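Alpha-ketoglutarate-dependent non-heme iron oxygenase EasH (Aspergillus japonicus, PDB 5M0T) is an iron(II)- and 2-oxoglutarate-dependent oxygenase of the phytanoyl-CoA dioxygenase family that takes part in the biosynthesis of the ergot alkaloid cycloclavine. Local coordinates at residues G145-L153 and V202-H210; N166-G174 and P186-V195. One frame throughout, in Å; residues are numbered along the deposited sequence.

Contact 1: G145-L153 and V202-H210; sequences GRQSPESML and VLFTGKTLH. With FE2 (Fe (II) ion), chain C; AKG (2-oxoglutaric acid), chain D.
Lys-207 reaches across from the turn that ends strand 201-205 and buries its ammonium among backbone carbonyls of the 145-153 loop. Its CB points at that loop, and CG lies anti to the carbonyl carbon (chi1 -63°), passing 4.1 Å from Glu-150 OE1. CD passes over one face of the Glu-150 carboxylate, displaced past its oxygen end, 3.5 Å from OE2, the two side chains crossing at about a right angle. A bend at chi3 (100°) then carries CE to 3.3 Å from Arg-146 O. At the tip, NZ donates to Arg-146 O and Ser-148 O, both at 2.7 Å; it lies in the carbonyl plane of Ser-148 but well above that of Arg-146. The carboxylate stays 4.2 Å from the ammonium (Glu-150 OE2 to Lys-207 NZ), too far for a salt bridge, and water 3 links the two atoms instead. Water 1 joins Glu-150 OE2 to Thr-205 OG1; the same oxygen accepts from Lys-207 N in an ST turn within the type I turn 205-208. Nearer the sheet, Gly-206 N donates to Met-152 O (3.0 Å), beside the antiparallel, non-hydrogen-bonded pair Leu-153 and Thr-205. Beyond the turn, His-210 binds the iron through NE2 at 1.9 Å, along with His-132 and Glu-134, the facial triad of this cupin-type oxygenase. His-210 ND1 donates almost straight (177°) to Thr-208 O in the ring plane, and Phe-204 CE1 sits over one ring face, so the imidazole is fixed in rotation. Strand 201-205 lies between strands 33-37 and 152-158 in the main sheet; helices 21-31 and 95-105 pack on the side of Leu-153 and Leu-203, whose CD1 methyls meet.

Contact 2: N166-G174 and P186-V195; sequences NGATRVLPG and PKADTAIPAV. With AKG (2-oxoglutaric acid), chain D.
Arg-170 and Pro-193 lie side by side and point the same way, as the non-hydrogen-bonded pair of a short antiparallel beta pairing in the three-stranded antiparallel sheet of this cupin-type (double-stranded beta-helix) fold. The guanidinium turns one face to the proline ring, with Pro-193 CD 3.9 Å above its plane and offset toward the rim. Arg-170 CD comes 3.2 Å from Ala-188 O, and beyond it the bend at chi3 (144°) sets the direction of the guanidinium. Next along, Val-171 and Ile-192 bond in both directions: Val-171 N gives to Ile-192 O, and Ile-192 N gives to Val-171 O. Leu-172 CD1 meets the Pro-186 ring at CG, 3.7 Å away, while the other leucine methyl, CD2, rests against Ala-191. Pro-173 crosses Ile-192 at about a right angle, its CD near Ile-192 CD1. At the other end Ala-194 N donates to Thr-169 O at 2.8 Å, which ties the centre of an inverse gamma turn to a residue of the 2-oxoglutarate pocket. Thr-169 holds OG1 anti to its carbonyl carbon (chi1 -51°), and this hydroxyl donates to O4 of the 2-oxoglutarate carboxylate at 2.7 Å.

Contact 2 is nested along the chain inside the loop closed by contact 1: strand 152-158 leads to 170-171, and 192-193 leads back to 201-205. Their centres lie about 16 Å apart. Contact 1 belongs to the seven-stranded mixed sheet, contact 2 to a three-stranded antiparallel sheet in which 170-171 sits between 192-193 and 210-211. The segment 202-210 thus runs from one sheet into the other, and the two contacts touch where Leu-209 O meets Leu-172 N at 3.1 Å, a probable hydrogen bond. Together they face one 2-oxoglutarate: contact 1 supplies an iron ligand, contact 2 a hydroxyl for the carboxylate remote from the iron; Arg-222 is also hydrogen-bonded to this ligand.

Contact 1: G145-L153 and V202-H210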
loop_
_atom_site.group_PDB
_atom_site.type_symbol
_atom_site.label_atom_id
_atom_site.label_comp_id
_atom_site.label_asym_id
_atom_site.label_seq_id
_atom_site.Cartn_x
_atom_site.Cartn_y
_atom_site.Cartn_z
ATOM N N GLY A 145 -8.525 -5.070 15.179
ATOM C CA GLY A 145 -9.642 -4.407 15.811
ATOM C C GLY A 145 -9.237 -3.103 16.501
ATOM O O GLY A 145 -8.615 -2.253 15.891
ATOM N N ARG A 146 -9.590 -2.962 17.777
ATOM C CA ARG A 146 -9.220 -1.800 18.566
ATOM C C ARG A 146 -7.720 -1.594 18.646
ATOM O O ARG A 146 -7.278 -0.463 18.660
ATOM C CB ARG A 146 -9.763 -1.876 19.989
ATOM C CG ARG A 146 -9.519 -0.569 20.732
ATOM C CD ARG A 146 -10.190 -0.550 22.075
ATOM N NE ARG A 146 -9.587 -1.569 22.942
ATOM C CZ ARG A 146 -9.850 -1.735 24.241
ATOM N NH1 ARG A 146 -10.714 -0.946 24.884
ATOM N NH2 ARG A 146 -9.229 -2.695 24.911
ATOM N N GLN A 147 -6.946 -2.676 18.682
ATOM C CA GLN A 147 -5.479 -2.579 18.791
ATOM C C GLN A 147 -4.789 -2.151 17.502
ATOM O O GLN A 147 -3.566 -2.006 17.471
ATOM C CB GLN A 147 -4.863 -3.898 19.296
ATOM C CG GLN A 147 -4.911 -4.036 20.808
ATOM C CD GLN A 147 -6.332 -4.100 21.342
ATOM O OE1 GLN A 147 -6.765 -3.239 22.107
ATOM N NE2 GLN A 147 -7.074 -5.115 20.910
ATOM N N SER A 148 -5.559 -1.966 16.439
ATOM C CA SER A 148 -5.021 -1.537 15.170
ATOM C C SER A 148 -4.413 -0.141 15.270
ATOM O O SER A 148 -4.947 0.722 15.974
ATOM C CB SER A 148 -6.125 -1.517 14.126
ATOM O OG SER A 148 -5.626 -1.130 12.865
ATOM N N PRO A 149 -3.307 0.098 14.548
ATOM C CA PRO A 149 -2.882 1.463 14.400
ATOM C C PRO A 149 -3.890 2.240 13.567
ATOM O O PRO A 149 -4.661 1.634 12.818
ATOM C CB PRO A 149 -1.552 1.337 13.665
ATOM C CG PRO A 149 -1.780 0.151 12.797
ATOM C CD PRO A 149 -2.495 -0.804 13.723
ATOM N N GLU A 150 -3.858 3.566 13.694
ATOM C CA GLU A 150 -4.705 4.432 12.907
ATOM C C GLU A 150 -4.268 4.271 11.468
ATOM O O GLU A 150 -3.069 4.303 11.166
ATOM C CB GLU A 150 -4.584 5.887 13.358
ATOM C CG GLU A 150 -5.096 6.161 14.778
ATOM C CD GLU A 150 -6.606 5.958 14.938
ATOM O OE1 GLU A 150 -7.356 5.925 13.931
ATOM O OE2 GLU A 150 -7.060 5.839 16.091
ATOM N N SER A 151 -5.246 4.024 10.602
ATOM C CA SER A 151 -5.003 3.751 9.184
ATOM C C SER A 151 -5.703 4.714 8.253
ATOM O O SER A 151 -5.199 4.991 7.187
ATOM C CB SER A 151 -5.479 2.326 8.844
ATOM O OG SER A 151 -6.846 2.183 9.163
ATOM N N MET A 152 -6.873 5.202 8.640
ATOM C CA MET A 152 -7.679 6.047 7.779
ATOM C C MET A 152 -8.250 7.237 8.525
ATOM O O MET A 152 -8.495 7.172 9.730
ATOM C CB MET A 152 -8.833 5.240 7.213
ATOM C CG MET A 152 -8.407 4.073 6.360
ATOM S SD MET A 152 -9.835 3.149 5.803
ATOM C CE MET A 152 -9.144 2.227 4.432
ATOM N N LEU A 153 -8.461 8.311 7.782
ATOM C CA LEU A 153 -9.118 9.508 8.279
ATOM C C LEU A 153 -10.055 9.999 7.181
ATOM O O LEU A 153 -9.581 10.349 6.100
ATOM C CB LEU A 153 -8.088 10.600 8.598
ATOM C CG LEU A 153 -8.617 11.857 9.291
ATOM C CD1 LEU A 153 -9.519 11.530 10.483
ATOM C CD2 LEU A 153 -7.440 12.727 9.719
ATOM N N VAL A 202 -18.151 16.084 8.338
ATOM C CA VAL A 202 -18.046 15.204 9.493
ATOM C C VAL A 202 -16.713 14.451 9.343
ATOM O O VAL A 202 -16.434 13.866 8.294
ATOM C CB VAL A 202 -19.297 14.311 9.715
ATOM C CG1 VAL A 202 -19.505 13.268 8.614
ATOM C CG2 VAL A 202 -19.205 13.609 11.064
ATOM N N LEU A 203 -15.882 14.526 10.386
ATOM C CA LEU A 203 -14.533 13.960 10.391
ATOM C C LEU A 203 -14.497 12.744 11.316
ATOM O O LEU A 203 -14.821 12.881 12.491
ATOM C CB LEU A 203 -13.534 14.998 10.909
ATOM C CG LEU A 203 -12.071 14.576 10.845
ATOM C CD1 LEU A 203 -11.594 14.554 9.404
ATOM C CD2 LEU A 203 -11.192 15.471 11.707
ATOM N N PHE A 204 -14.105 11.573 10.800
ATOM C CA PHE A 204 -13.982 10.367 11.626
ATOM C C PHE A 204 -12.814 9.477 11.204
ATOM O O PHE A 204 -12.420 9.464 10.043
ATOM C CB PHE A 204 -15.294 9.584 11.682
ATOM C CG PHE A 204 -15.885 9.250 10.337
ATOM C CD1 PHE A 204 -15.540 8.070 9.682
ATOM C CD2 PHE A 204 -16.802 10.101 9.732
ATOM C CE1 PHE A 204 -16.089 7.758 8.444
ATOM C CE2 PHE A 204 -17.359 9.786 8.486
ATOM C CZ PHE A 204 -17.009 8.615 7.848
ATOM N N THR A 205 -12.238 8.764 12.172
ATOM C CA THR A 205 -11.182 7.810 11.893
ATOM C C THR A 205 -11.774 6.531 11.323
ATOM O O THR A 205 -12.976 6.312 11.403
ATOM C CB THR A 205 -10.410 7.397 13.157
ATOM O OG1 THR A 205 -11.237 6.557 13.982
ATOM C CG2 THR A 205 -9.889 8.660 13.937
ATOM N N GLY A 206 -10.909 5.662 10.812
ATOM C CA GLY A 206 -11.311 4.361 10.307
ATOM C C GLY A 206 -11.762 3.388 11.383
ATOM O O GLY A 206 -12.121 2.267 11.054
ATOM N N LYS A 207 -11.721 3.797 12.655
ATOM C CA LYS A 207 -12.111 2.967 13.773
ATOM C C LYS A 207 -13.485 3.291 14.312
ATOM O O LYS A 207 -13.952 2.613 15.192
ATOM C CB LYS A 207 -11.072 3.101 14.881
ATOM C CG LYS A 207 -9.720 2.597 14.439
ATOM C CD LYS A 207 -8.669 2.809 15.504
ATOM C CE LYS A 207 -8.387 1.587 16.300
ATOM N NZ LYS A 207 -7.131 1.766 17.069
ATOM N N THR A 208 -14.137 4.309 13.765
ATOM C CA THR A 208 -15.412 4.778 14.264
ATOM C C THR A 208 -16.552 4.233 13.405
ATOM O O THR A 208 -16.522 4.353 12.176
ATOM C CB THR A 208 -15.432 6.313 14.267
ATOM O OG1 THR A 208 -14.351 6.802 15.096
ATOM C CG2 THR A 208 -16.753 6.857 14.773
ATOM N N LEU A 209 -17.553 3.646 14.070
ATOM C CA LEU A 209 -18.735 3.097 13.410
ATOM C C LEU A 209 -19.566 4.213 12.806
ATOM O O LEU A 209 -19.863 5.193 13.470
ATOM C CB LEU A 209 -19.617 2.292 14.373
ATOM C CG LEU A 209 -19.107 0.901 14.746
ATOM C CD1 LEU A 209 -19.870 0.364 15.951
ATOM C CD2 LEU A 209 -19.197 -0.078 13.568
ATOM N N HIS A 210 -19.906 4.056 11.539
ATOM C CA HIS A 210 -20.655 5.047 10.803
ATOM C C HIS A 210 -21.378 4.386 9.624
ATOM O O HIS A 210 -21.076 3.254 9.265
ATOM C CB HIS A 210 -19.695 6.105 10.254
ATOM C CG HIS A 210 -18.847 5.586 9.147
ATOM N ND1 HIS A 210 -17.679 4.892 9.365
ATOM C CD2 HIS A 210 -19.048 5.578 7.811
ATOM C CE1 HIS A 210 -17.183 4.502 8.204
ATOM N NE2 HIS A 210 -18.006 4.888 7.243
HETATM FE FE FE2 C . -18.028 4.119 5.514
HETATM C C1 AKG D . -18.741 4.468 3.054
HETATM O O1 AKG D . -17.773 3.861 3.510
HETATM O O2 AKG D . -19.235 4.276 1.854
HETATM C C2 AKG D . -19.497 5.549 3.839
HETATM O O5 AKG D . -19.419 5.531 5.052
HETATM C C3 AKG D . -20.284 6.619 3.125
HETATM C C4 AKG D . -21.073 7.499 4.080
HETATM C C5 AKG D . -21.898 8.562 3.408
HETATM O O3 AKG D . -21.679 8.748 2.127
HETATM O O4 AKG D . -22.709 9.209 4.029
HETATM O O HOH W 1 -9.675 6.316 16.027
HETATM O O HOH W 2 -8.018 4.275 11.455
HETATM O O HOH W 3 -6.752 4.575 18.293
#

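Contact 2: N166-G174 and P186-V195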
loop_
_atom_site.group_PDB
_atom_site.type_symbol
_atom_site.label_atom_id
_atom_site.label_comp_id
_atom_site.label_asym_id
_atom_site.label_seq_id
_atom_site.Cartn_x
_atom_site.Cartn_y
_atom_site.Cartn_z
ATOM N N ASN A 166 -33.045 13.303 5.394
ATOM C CA ASN A 166 -32.536 13.132 4.022
ATOM C C ASN A 166 -31.315 12.219 3.904
ATOM O O ASN A 166 -30.762 12.090 2.816
ATOM C CB ASN A 166 -32.329 14.494 3.305
ATOM C CG ASN A 166 -31.003 15.165 3.599
ATOM O OD1 ASN A 166 -30.143 14.643 4.318
ATOM N ND2 ASN A 166 -30.836 16.362 3.021
ATOM N N GLY A 167 -30.900 11.595 5.008
ATOM C CA GLY A 167 -29.845 10.583 4.974
ATOM C C GLY A 167 -28.476 11.005 5.493
ATOM O O GLY A 167 -27.470 10.338 5.204
ATOM N N ALA A 168 -28.424 12.070 6.295
ATOM C CA ALA A 168 -27.159 12.495 6.910
ATOM C C ALA A 168 -26.430 11.314 7.544
ATOM O O ALA A 168 -27.045 10.484 8.212
ATOM C CB ALA A 168 -27.384 13.595 7.943
ATOM N N THR A 169 -25.119 11.266 7.309
ATOM C CA THR A 169 -24.239 10.209 7.772
ATOM C C THR A 169 -24.418 10.006 9.256
ATOM O O THR A 169 -24.436 10.975 10.000
ATOM C CB THR A 169 -22.770 10.566 7.478
ATOM O OG1 THR A 169 -22.647 10.936 6.105
ATOM C CG2 THR A 169 -21.844 9.397 7.742
ATOM N N ARG A 170 -24.572 8.748 9.672
ATOM C CA ARG A 170 -24.826 8.414 11.069
ATOM C C ARG A 170 -23.557 7.905 11.713
ATOM O O ARG A 170 -22.809 7.207 11.077
ATOM C CB ARG A 170 -25.965 7.404 11.164
ATOM C CG ARG A 170 -27.238 7.945 10.533
ATOM C CD ARG A 170 -28.498 7.208 10.967
ATOM N NE ARG A 170 -29.610 8.162 11.073
ATOM C CZ ARG A 170 -30.354 8.402 12.154
ATOM N NH1 ARG A 170 -30.175 7.751 13.292
ATOM N NH2 ARG A 170 -31.327 9.309 12.083
ATOM N N VAL A 171 -23.295 8.289 12.957
ATOM C CA VAL A 171 -22.017 7.997 13.615
ATOM C C VAL A 171 -22.259 7.645 15.066
ATOM O O VAL A 171 -23.207 8.118 15.657
ATOM C CB VAL A 171 -21.016 9.185 13.527
ATOM C CG1 VAL A 171 -20.745 9.581 12.069
ATOM C CG2 VAL A 171 -21.510 10.394 14.311
ATOM N N LEU A 172 -21.416 6.785 15.624
ATOM C CA LEU A 172 -21.447 6.455 17.037
ATOM C C LEU A 172 -20.161 6.983 17.679
ATOM O O LEU A 172 -19.124 6.327 17.609
ATOM C CB LEU A 172 -21.576 4.944 17.249
ATOM C CG LEU A 172 -22.967 4.347 17.003
ATOM C CD1 LEU A 172 -22.935 2.829 17.080
ATOM C CD2 LEU A 172 -23.990 4.879 17.995
ATOM N N PRO A 173 -20.227 8.183 18.293
ATOM C CA PRO A 173 -19.091 8.714 19.040
ATOM C C PRO A 173 -18.658 7.756 20.139
ATOM O O PRO A 173 -19.512 7.217 20.842
ATOM C CB PRO A 173 -19.645 10.006 19.644
ATOM C CG PRO A 173 -20.737 10.411 18.750
ATOM C CD PRO A 173 -21.345 9.141 18.244
ATOM N N GLY A 174 -17.356 7.509 20.255
ATOM C CA GLY A 174 -16.828 6.593 21.275
ATOM C C GLY A 174 -16.595 5.173 20.788
ATOM O O GLY A 174 -15.916 4.409 21.477
ATOM N N PRO A 186 -24.624 -2.080 16.229
ATOM C CA PRO A 186 -26.040 -1.794 16.446
ATOM C C PRO A 186 -26.775 -1.328 15.168
ATOM O O PRO A 186 -26.152 -1.151 14.108
ATOM C CB PRO A 186 -26.022 -0.672 17.514
ATOM C CG PRO A 186 -24.583 -0.425 17.863
ATOM C CD PRO A 186 -23.747 -1.037 16.793
ATOM N N LYS A 187 -28.092 -1.152 15.283
ATOM C CA LYS A 187 -28.915 -0.658 14.185
ATOM C C LYS A 187 -28.527 0.790 13.854
ATOM O O LYS A 187 -28.238 1.593 14.752
ATOM C CB LYS A 187 -30.409 -0.732 14.546
ATOM C CG LYS A 187 -30.972 -2.148 14.734
ATOM N N ALA A 188 -28.524 1.124 12.567
ATOM C CA ALA A 188 -28.127 2.454 12.114
ATOM C C ALA A 188 -28.983 3.561 12.729
ATOM O O ALA A 188 -28.480 4.660 12.983
ATOM C CB ALA A 188 -28.165 2.534 10.596
ATOM N N ASP A 189 -30.261 3.269 12.997
ATOM C CA ASP A 189 -31.155 4.270 13.585
ATOM C C ASP A 189 -30.900 4.593 15.071
ATOM O O ASP A 189 -31.508 5.521 15.599
ATOM C CB ASP A 189 -32.642 3.963 13.293
ATOM C CG ASP A 189 -33.135 2.635 13.880
ATOM O OD1 ASP A 189 -32.719 2.218 14.990
ATOM O OD2 ASP A 189 -33.995 2.018 13.216
ATOM N N THR A 190 -30.035 3.840 15.748
ATOM C CA THR A 190 -29.569 4.228 17.088
ATOM C C THR A 190 -28.411 5.244 17.031
ATOM O O THR A 190 -28.075 5.840 18.054
ATOM C CB THR A 190 -29.079 3.027 17.932
ATOM O OG1 THR A 190 -27.864 2.507 17.380
ATOM C CG2 THR A 190 -30.144 1.923 18.022
ATOM N N ALA A 191 -27.790 5.407 15.864
ATOM C CA ALA A 191 -26.645 6.309 15.701
ATOM C C ALA A 191 -27.080 7.749 15.442
ATOM O O ALA A 191 -28.229 8.011 15.112
ATOM C CB ALA A 191 -25.714 5.813 14.598
ATOM N N ILE A 192 -26.144 8.678 15.598
ATOM C CA ILE A 192 -26.436 10.113 15.547
ATOM C C ILE A 192 -26.187 10.624 14.125
ATOM O O ILE A 192 -25.096 10.458 13.593
ATOM C CB ILE A 192 -25.547 10.905 16.529
ATOM C CG1 ILE A 192 -25.738 10.387 17.960
ATOM C CG2 ILE A 192 -25.871 12.404 16.451
ATOM C CD1 ILE A 192 -24.652 10.810 18.928
ATOM N N PRO A 193 -27.196 11.241 13.499
ATOM C CA PRO A 193 -26.949 11.789 12.173
ATOM C C PRO A 193 -26.132 13.090 12.246
ATOM O O PRO A 193 -26.343 13.892 13.151
ATOM C CB PRO A 193 -28.358 12.035 11.625
ATOM C CG PRO A 193 -29.200 12.261 12.820
ATOM C CD PRO A 193 -28.575 11.483 13.956
ATOM N N ALA A 194 -25.201 13.272 11.318
ATOM C CA ALA A 194 -24.369 14.487 11.297
ATOM C C ALA A 194 -25.129 15.563 10.524
ATOM O O ALA A 194 -24.969 15.748 9.311
ATOM C CB ALA A 194 -23.001 14.213 10.687
ATOM N N VAL A 195 -25.984 16.263 11.249
ATOM C CA VAL A 195 -26.784 17.332 10.667
ATOM C C VAL A 195 -25.853 18.512 10.358
ATOM O O VAL A 195 -25.125 18.957 11.235
ATOM C CB VAL A 195 -27.926 17.738 11.613
ATOM C CG1 VAL A 195 -28.672 18.935 11.054
ATOM C CG2 VAL A 195 -28.888 16.565 11.811
HETATM C C1 AKG D . -18.741 4.468 3.054
HETATM O O1 AKG D . -17.773 3.861 3.510
HETATM O O2 AKG D . -19.235 4.276 1.854
HETATM C C2 AKG D . -19.497 5.549 3.839
HETATM O O5 AKG D . -19.419 5.531 5.052
HETATM C C3 AKG D . -20.284 6.619 3.125
HETATM C C4 AKG D . -21.073 7.499 4.080
HETATM C C5 AKG D . -21.898 8.562 3.408
HETATM O O3 AKG D . -21.679 8.748 2.127
HETATM O O4 AKG D . -22.709 9.209 4.029
#